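Local structure of DNA mismatch repair protein MutS (Thermus aquaticus, 1EWQ) at residues N132-I137 with P175-L180; L166-F171 with R195-V200. The protein takes part in DNA mismatch repair, probably by recognising mismatched base pairs, and has a weak ATPase activity. All blocks are in the same frame, centred on the assembly; numbering follows the deposited sequence.

Interaction 1: N132-I137 with P175-L180; sequences NYLAAI and PAEVLL
Leu134 CD1 is a bump set into the hollow between Glu177 and Leu179, which lie two residues apart on the same side of the neighbouring strand. It stands 3.8 Å from Glu177 CB on one flank and 3.8 Å from Leu179 CG on the other. The CG of Leu134 is anti to its backbone N (chi1 168°), and its side chain meets that of Leu179 at about a right angle. An alanine in place of Leu179 would probably open a gap beside Leu134 CD1 and CD2, leaving that leucine freer to turn. The Glu177 carboxylate itself is held from elsewhere, by Thr117 and Ser203. The backbones pair as parallel strands of the central mixed sheet in an RNase H-like domain II: Ala135 N donates to Glu177 O at 2.8 Å, Leu179 N to Ala135 O at 2.7 Å, and Ile137 N to Leu179 O at 3.0 Å. On the opposite face the methyl of Ala135 meets the Pro175 ring, with Ala135 CB 3.7 Å from Pro175 CB. Further along, Leu180 CD2 fits alongside Ile137, the two side chains pointing the same way, and reaches Ile137 CB and CD1, each at 4.1 Å.

Interaction 2: L166-F171 with R195-V200; sequences LYDELF and RKRFPV
Asp168 OD1 is gripped from two sources, the guanidinium of Arg197 and the backbone N of Glu254. The Arg197 bond is a salt bridge with a weak, bent hydrogen bond: NH2 lies 3.3 Å from Asp168 OD1, and the N-H...O angle is 124°. It joins helix 163-173 to the C-terminal end of helix 188-197, two helices that pack on the same face of the mixed sheet of the RNase H-like domain II. With CG anti to the backbone N (chi1 -177°), the Arg197 chain runs extended to NE, which forms a second salt bridge with Glu254. Beyond NE the guanidinium lays one face over Tyr167, whose CB sits above its centre, 3.5 Å from Arg197 CZ. NH1 meets the tyrosine at the ring edge, near its plane, 3.4 Å from Tyr167 CD2.

Phe198, the first residue to leave the helical conformation, turns its ring inward against the other helix. Its edge is directed at the face of Tyr167 in a T-shaped stack, with planes at 66° and CE1 3.9 Å from Tyr167 CG. Leu170 slides past this ring in the opposite direction, its CG over one face, and packs tightly, CD1 being 3.3 Å from Phe198 CE2. Phe171 adds its CB beside the same CE2, at 4.0 Å. Tyr167 O lies at the edge of the Phe198 ring, near its plane, 3.5 Å from Phe198 CZ, and already accepts the helical bond from Phe171 N.

Interactions 1 and 2 have centres 10 Å apart and both belong to domain II. Their segments alternate along the chain: 132-137 on a strand, 166-171 on helix 163-173, then 175-180, which enters strand 177-180, and last 195-200, which leads into edge strand 201-203. Leu170 and Phe194 place both helices of interaction 2 on the Ala135 and Ile137 side of the sheet, while helix 215-232 covers the Leu134 side. The contacts also touch directly, Pro175 CD lying 3.3 Å from Leu170 O. Their nearest atoms are about 27 Å and 29 Å from the bound DNA, and most touching residues in both are buried, so both are structural packing within domain II.

Interaction 1: N132-I137 with P175-L180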
ATOM      1  N   ASN C 132       7.191  17.098 -12.876  1.00 27.06           N
ATOM      2  CA  ASN C 132       6.319  15.999 -13.254  1.00 26.67           C
ATOM      3  C   ASN C 132       6.495  15.813 -14.761  1.00 26.30           C
ATOM      4  O   ASN C 132       5.963  16.587 -15.563  1.00 25.94           O
ATOM      5  CB  ASN C 132       4.879  16.366 -12.905  1.00 27.22           C
ATOM      6  CG  ASN C 132       3.946  15.200 -13.009  1.00 27.63           C
ATOM      7  OD1 ASN C 132       3.051  15.179 -13.860  1.00 28.20           O
ATOM      8  ND2 ASN C 132       4.140  14.212 -12.146  1.00 27.67           N
ATOM      9  N   TYR C 133       7.242  14.783 -15.141  1.00 25.46           N
ATOM     10  CA  TYR C 133       7.532  14.555 -16.547  1.00 24.92           C
ATOM     11  C   TYR C 133       6.745  13.505 -17.304  1.00 24.84           C
ATOM     12  O   TYR C 133       6.476  12.413 -16.801  1.00 24.71           O
ATOM     13  CB  TYR C 133       9.013  14.188 -16.748  1.00 24.18           C
ATOM     14  CG  TYR C 133      10.034  15.232 -16.351  1.00 23.81           C
ATOM     15  CD1 TYR C 133      10.923  15.001 -15.292  1.00 23.17           C
ATOM     16  CD2 TYR C 133      10.147  16.430 -17.055  1.00 23.13           C
ATOM     17  CE1 TYR C 133      11.897  15.938 -14.953  1.00 22.83           C
ATOM     18  CE2 TYR C 133      11.121  17.373 -16.722  1.00 22.75           C
ATOM     19  CZ  TYR C 133      11.990  17.118 -15.672  1.00 22.56           C
ATOM     20  OH  TYR C 133      12.951  18.050 -15.344  1.00 22.73           O
ATOM     21  N   LEU C 134       6.399  13.867 -18.536  1.00 24.76           N
ATOM     22  CA  LEU C 134       5.777  12.951 -19.484  1.00 24.48           C
ATOM     23  C   LEU C 134       7.035  12.673 -20.303  1.00 24.57           C
ATOM     24  O   LEU C 134       7.732  13.604 -20.687  1.00 24.41           O
ATOM     25  CB  LEU C 134       4.750  13.651 -20.381  1.00 23.83           C
ATOM     26  CG  LEU C 134       4.266  12.818 -21.588  1.00 23.64           C
ATOM     27  CD1 LEU C 134       3.564  11.563 -21.115  1.00 22.88           C
ATOM     28  CD2 LEU C 134       3.327  13.642 -22.452  1.00 23.16           C
ATOM     29  N   ALA C 135       7.346  11.411 -20.543  1.00 25.04           N
ATOM     30  CA  ALA C 135       8.526  11.067 -21.316  1.00 25.82           C
ATOM     31  C   ALA C 135       8.133  10.299 -22.576  1.00 26.42           C
ATOM     32  O   ALA C 135       7.102   9.623 -22.606  1.00 26.52           O
ATOM     33  CB  ALA C 135       9.481  10.229 -20.464  1.00 25.50           C
ATOM     34  N   ALA C 136       8.956  10.421 -23.615  1.00 27.17           N
ATOM     35  CA  ALA C 136       8.726   9.723 -24.881  1.00 27.83           C
ATOM     36  C   ALA C 136      10.045   9.140 -25.384  1.00 28.29           C
ATOM     37  O   ALA C 136      11.067   9.831 -25.415  1.00 27.96           O
ATOM     38  CB  ALA C 136       8.144  10.679 -25.917  1.00 27.28           C
ATOM     39  N   ILE C 137       9.996   7.867 -25.775  1.00 28.81           N
ATOM     40  CA  ILE C 137      11.145   7.121 -26.279  1.00 29.74           C
ATOM     41  C   ILE C 137      10.855   6.588 -27.690  1.00 30.83           C
ATOM     42  O   ILE C 137       9.802   5.981 -27.932  1.00 30.94           O
ATOM     43  CB  ILE C 137      11.454   5.901 -25.365  1.00 29.69           C
ATOM     44  CG1 ILE C 137      11.904   6.380 -23.976  1.00 29.82           C
ATOM     45  CG2 ILE C 137      12.505   5.015 -26.010  1.00 29.34           C
ATOM     46  CD1 ILE C 137      11.969   5.272 -22.930  1.00 29.30           C
ATOM     47  N   PRO C 175      10.212   9.794 -14.759  1.00 28.29           N
ATOM     48  CA  PRO C 175       9.008  10.270 -15.446  1.00 27.86           C
ATOM     49  C   PRO C 175       7.780   9.693 -14.766  1.00 27.95           C
ATOM     50  O   PRO C 175       7.859   8.640 -14.146  1.00 27.81           O
ATOM     51  CB  PRO C 175       9.179   9.727 -16.854  1.00 27.82           C
ATOM     52  CG  PRO C 175       9.854   8.412 -16.597  1.00 28.19           C
ATOM     53  CD  PRO C 175      10.910   8.785 -15.573  1.00 28.06           C
ATOM     54  N   ALA C 176       6.652  10.379 -14.879  1.00 27.72           N
ATOM     55  CA  ALA C 176       5.426   9.899 -14.260  1.00 28.09           C
ATOM     56  C   ALA C 176       4.601   9.114 -15.275  1.00 28.02           C
ATOM     57  O   ALA C 176       3.712   8.341 -14.910  1.00 28.20           O
ATOM     58  CB  ALA C 176       4.614  11.085 -13.714  1.00 28.09           C
ATOM     59  N   GLU C 177       4.917   9.314 -16.552  1.00 28.00           N
ATOM     60  CA  GLU C 177       4.208   8.658 -17.643  1.00 27.50           C
ATOM     61  C   GLU C 177       5.125   8.526 -18.859  1.00 27.25           C
ATOM     62  O   GLU C 177       5.802   9.476 -19.245  1.00 27.08           O
ATOM     63  CB  GLU C 177       2.985   9.484 -18.011  1.00 27.53           C
ATOM     64  CG  GLU C 177       1.885   8.711 -18.681  1.00 27.99           C
ATOM     65  CD  GLU C 177       0.747   9.600 -19.113  1.00 28.60           C
ATOM     66  OE1 GLU C 177       0.585  10.701 -18.536  1.00 29.00           O
ATOM     67  OE2 GLU C 177       0.004   9.192 -20.024  1.00 28.61           O
ATOM     68  N   VAL C 178       5.130   7.352 -19.474  1.00 27.30           N
ATOM     69  CA  VAL C 178       5.991   7.115 -20.623  1.00 27.44           C
ATOM     70  C   VAL C 178       5.240   6.745 -21.911  1.00 27.90           C
ATOM     71  O   VAL C 178       4.317   5.936 -21.894  1.00 27.75           O
ATOM     72  CB  VAL C 178       7.022   6.000 -20.288  1.00 27.50           C
ATOM     73  CG1 VAL C 178       7.847   5.653 -21.523  1.00 27.29           C
ATOM     74  CG2 VAL C 178       7.941   6.461 -19.161  1.00 26.99           C
ATOM     75  N   LEU C 179       5.652   7.352 -23.020  1.00 28.06           N
ATOM     76  CA  LEU C 179       5.066   7.083 -24.331  1.00 28.90           C
ATOM     77  C   LEU C 179       6.130   6.348 -25.155  1.00 29.24           C
ATOM     78  O   LEU C 179       7.193   6.906 -25.428  1.00 29.72           O
ATOM     79  CB  LEU C 179       4.711   8.387 -25.055  1.00 28.32           C
ATOM     80  CG  LEU C 179       3.926   9.478 -24.328  1.00 28.42           C
ATOM     81  CD1 LEU C 179       3.756  10.658 -25.265  1.00 27.96           C
ATOM     82  CD2 LEU C 179       2.569   8.956 -23.875  1.00 28.14           C
ATOM     83  N   LEU C 180       5.852   5.110 -25.546  1.00 29.81           N
ATOM     84  CA  LEU C 180       6.810   4.338 -26.336  1.00 30.78           C
ATOM     85  C   LEU C 180       6.438   4.335 -27.815  1.00 31.32           C
ATOM     86  O   LEU C 180       5.260   4.261 -28.168  1.00 31.57           O
ATOM     87  CB  LEU C 180       6.892   2.892 -25.824  1.00 30.55           C
ATOM     88  CG  LEU C 180       7.379   2.629 -24.389  1.00 30.86           C
ATOM     89  CD1 LEU C 180       7.090   1.178 -24.011  1.00 30.83           C
ATOM     90  CD2 LEU C 180       8.873   2.932 -24.268  1.00 30.35           C
TER

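Interaction 2: L166-F171 with R195-V200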
ATOM      1  N   LEU C 166      20.060   5.000 -22.488  1.00 31.69           N
ATOM      2  CA  LEU C 166      18.684   5.467 -22.578  1.00 31.20           C
ATOM      3  C   LEU C 166      18.028   5.228 -21.227  1.00 30.69           C
ATOM      4  O   LEU C 166      17.538   6.159 -20.596  1.00 30.29           O
ATOM      5  CB  LEU C 166      17.907   4.706 -23.651  1.00 31.10           C
ATOM      6  CG  LEU C 166      16.385   4.890 -23.540  1.00 31.79           C
ATOM      7  CD1 LEU C 166      16.011   6.345 -23.869  1.00 31.22           C
ATOM      8  CD2 LEU C 166      15.681   3.912 -24.470  1.00 31.69           C
ATOM      9  N   TYR C 167      18.027   3.973 -20.790  1.00 30.25           N
ATOM     10  CA  TYR C 167      17.424   3.630 -19.514  1.00 30.38           C
ATOM     11  C   TYR C 167      17.942   4.492 -18.370  1.00 29.81           C
ATOM     12  O   TYR C 167      17.149   4.955 -17.552  1.00 29.82           O
ATOM     13  CB  TYR C 167      17.625   2.145 -19.196  1.00 31.53           C
ATOM     14  CG  TYR C 167      16.791   1.216 -20.069  1.00 32.76           C
ATOM     15  CD1 TYR C 167      15.852   1.726 -20.972  1.00 33.41           C
ATOM     16  CD2 TYR C 167      16.945  -0.166 -19.995  1.00 33.25           C
ATOM     17  CE1 TYR C 167      15.087   0.877 -21.789  1.00 34.07           C
ATOM     18  CE2 TYR C 167      16.189  -1.020 -20.799  1.00 34.22           C
ATOM     19  CZ  TYR C 167      15.264  -0.492 -21.694  1.00 34.38           C
ATOM     20  OH  TYR C 167      14.538  -1.339 -22.502  1.00 35.37           O
ATOM     21  N   ASP C 168      19.252   4.728 -18.311  1.00 28.67           N
ATOM     22  CA  ASP C 168      19.787   5.563 -17.240  1.00 28.38           C
ATOM     23  C   ASP C 168      19.274   6.992 -17.315  1.00 27.83           C
ATOM     24  O   ASP C 168      18.966   7.594 -16.292  1.00 27.40           O
ATOM     25  CB  ASP C 168      21.317   5.595 -17.256  1.00 28.18           C
ATOM     26  CG  ASP C 168      21.933   4.353 -16.662  1.00 28.08           C
ATOM     27  OD1 ASP C 168      21.297   3.723 -15.794  1.00 28.14           O
ATOM     28  OD2 ASP C 168      23.067   4.020 -17.051  1.00 28.18           O
ATOM     29  N   GLU C 169      19.194   7.540 -18.525  1.00 27.75           N
ATOM     30  CA  GLU C 169      18.710   8.904 -18.689  1.00 27.44           C
ATOM     31  C   GLU C 169      17.269   8.982 -18.239  1.00 26.99           C
ATOM     32  O   GLU C 169      16.853   9.958 -17.626  1.00 26.35           O
ATOM     33  CB  GLU C 169      18.792   9.364 -20.149  1.00 27.42           C
ATOM     34  CG  GLU C 169      19.987  10.221 -20.475  1.00 27.95           C
ATOM     35  CD  GLU C 169      20.181  11.385 -19.513  1.00 27.90           C
ATOM     36  OE1 GLU C 169      19.367  12.325 -19.493  1.00 27.95           O
ATOM     37  OE2 GLU C 169      21.167  11.348 -18.768  1.00 28.77           O
ATOM     38  N   LEU C 170      16.512   7.942 -18.556  1.00 27.08           N
ATOM     39  CA  LEU C 170      15.103   7.884 -18.194  1.00 27.28           C
ATOM     40  C   LEU C 170      14.963   7.809 -16.673  1.00 26.95           C
ATOM     41  O   LEU C 170      14.195   8.562 -16.074  1.00 26.76           O
ATOM     42  CB  LEU C 170      14.443   6.665 -18.863  1.00 28.03           C
ATOM     43  CG  LEU C 170      12.913   6.470 -18.848  1.00 28.45           C
ATOM     44  CD1 LEU C 170      12.430   6.362 -17.425  1.00 29.27           C
ATOM     45  CD2 LEU C 170      12.230   7.620 -19.546  1.00 28.31           C
ATOM     46  N   PHE C 171      15.727   6.922 -16.043  1.00 26.44           N
ATOM     47  CA  PHE C 171      15.644   6.768 -14.595  1.00 26.07           C
ATOM     48  C   PHE C 171      15.967   8.032 -13.790  1.00 26.04           C
ATOM     49  O   PHE C 171      15.247   8.367 -12.852  1.00 25.93           O
ATOM     50  CB  PHE C 171      16.559   5.656 -14.116  1.00 26.00           C
ATOM     51  CG  PHE C 171      16.417   5.370 -12.664  1.00 26.03           C
ATOM     52  CD1 PHE C 171      15.421   4.515 -12.212  1.00 26.04           C
ATOM     53  CD2 PHE C 171      17.239   5.998 -11.736  1.00 26.04           C
ATOM     54  CE1 PHE C 171      15.243   4.291 -10.858  1.00 26.04           C
ATOM     55  CE2 PHE C 171      17.064   5.778 -10.370  1.00 26.25           C
ATOM     56  CZ  PHE C 171      16.068   4.927  -9.933  1.00 25.65           C
ATOM     57  N   ARG C 195       8.945  -2.864 -19.059  1.00 47.40           N
ATOM     58  CA  ARG C 195       7.926  -2.951 -18.020  1.00 47.54           C
ATOM     59  C   ARG C 195       8.490  -3.397 -16.681  1.00 47.21           C
ATOM     60  O   ARG C 195       8.089  -2.894 -15.632  1.00 47.05           O
ATOM     61  CB  ARG C 195       6.802  -3.911 -18.434  1.00 48.08           C
ATOM     62  CG  ARG C 195       5.722  -3.296 -19.315  1.00 48.75           C
ATOM     63  CD  ARG C 195       4.383  -3.996 -19.069  1.00 49.59           C
ATOM     64  NE  ARG C 195       3.259  -3.313 -19.710  1.00 50.49           N
ATOM     65  CZ  ARG C 195       2.852  -3.537 -20.957  1.00 50.98           C
ATOM     66  NH1 ARG C 195       3.473  -4.435 -21.714  1.00 51.27           N
ATOM     67  NH2 ARG C 195       1.826  -2.858 -21.454  1.00 51.00           N
ATOM     68  N   LYS C 196       9.419  -4.346 -16.713  1.00 47.19           N
ATOM     69  CA  LYS C 196      10.010  -4.841 -15.478  1.00 47.12           C
ATOM     70  C   LYS C 196      10.857  -3.781 -14.792  1.00 46.72           C
ATOM     71  O   LYS C 196      10.757  -3.586 -13.582  1.00 46.93           O
ATOM     72  CB  LYS C 196      10.855  -6.089 -15.746  1.00 47.36           C
ATOM     73  CG  LYS C 196      10.246  -7.363 -15.172  1.00 47.96           C
ATOM     74  CD  LYS C 196       8.841  -7.615 -15.726  1.00 48.44           C
ATOM     75  CE  LYS C 196       8.128  -8.747 -14.988  1.00 48.63           C
ATOM     76  NZ  LYS C 196       8.838 -10.058 -15.097  1.00 48.99           N
ATOM     77  N   ARG C 197      11.673  -3.081 -15.571  1.00 46.02           N
ATOM     78  CA  ARG C 197      12.539  -2.062 -15.007  1.00 45.25           C
ATOM     79  C   ARG C 197      11.801  -0.764 -14.694  1.00 44.88           C
ATOM     80  O   ARG C 197      12.111  -0.098 -13.710  1.00 44.85           O
ATOM     81  CB  ARG C 197      13.716  -1.805 -15.950  1.00 45.05           C
ATOM     82  CG  ARG C 197      14.713  -0.804 -15.415  1.00 44.94           C
ATOM     83  CD  ARG C 197      16.052  -0.914 -16.121  1.00 44.82           C
ATOM     84  NE  ARG C 197      16.907   0.221 -15.798  1.00 44.62           N
ATOM     85  CZ  ARG C 197      18.140   0.384 -16.256  1.00 44.72           C
ATOM     86  NH1 ARG C 197      18.673  -0.528 -17.058  1.00 44.83           N
ATOM     87  NH2 ARG C 197      18.831   1.471 -15.937  1.00 44.12           N
ATOM     88  N   PHE C 198      10.816  -0.411 -15.515  1.00 44.20           N
ATOM     89  CA  PHE C 198      10.059   0.812 -15.286  1.00 43.59           C
ATOM     90  C   PHE C 198       8.570   0.544 -15.136  1.00 43.26           C
ATOM     91  O   PHE C 198       7.840   0.443 -16.120  1.00 43.40           O
ATOM     92  CB  PHE C 198      10.297   1.809 -16.423  1.00 43.27           C
ATOM     93  CG  PHE C 198      11.729   2.230 -16.561  1.00 43.09           C
ATOM     94  CD1 PHE C 198      12.598   1.535 -17.397  1.00 42.77           C
ATOM     95  CD2 PHE C 198      12.224   3.297 -15.818  1.00 42.76           C
ATOM     96  CE1 PHE C 198      13.949   1.897 -17.488  1.00 42.59           C
ATOM     97  CE2 PHE C 198      13.571   3.665 -15.900  1.00 42.60           C
ATOM     98  CZ  PHE C 198      14.433   2.962 -16.738  1.00 42.47           C
ATOM     99  N   PRO C 199       8.096   0.447 -13.888  1.00 42.98           N
ATOM    100  CA  PRO C 199       6.684   0.191 -13.580  1.00 42.56           C
ATOM    101  C   PRO C 199       5.743   1.359 -13.902  1.00 42.13           C
ATOM    102  O   PRO C 199       4.546   1.288 -13.630  1.00 42.29           O
ATOM    103  CB  PRO C 199       6.722  -0.121 -12.093  1.00 42.67           C
ATOM    104  CG  PRO C 199       7.796   0.805 -11.610  1.00 42.91           C
ATOM    105  CD  PRO C 199       8.878   0.603 -12.649  1.00 42.86           C
ATOM    106  N   VAL C 200       6.281   2.422 -14.488  1.00 41.19           N
ATOM    107  CA  VAL C 200       5.492   3.603 -14.826  1.00 40.43           C
ATOM    108  C   VAL C 200       4.376   3.328 -15.837  1.00 39.64           C
ATOM    109  O   VAL C 200       4.456   2.381 -16.613  1.00 39.28           O
ATOM    110  CB  VAL C 200       6.391   4.716 -15.405  1.00 40.59           C
ATOM    111  CG1 VAL C 200       5.636   6.021 -15.451  1.00 40.73           C
ATOM    112  CG2 VAL C 200       7.643   4.861 -14.562  1.00 41.21           C
TER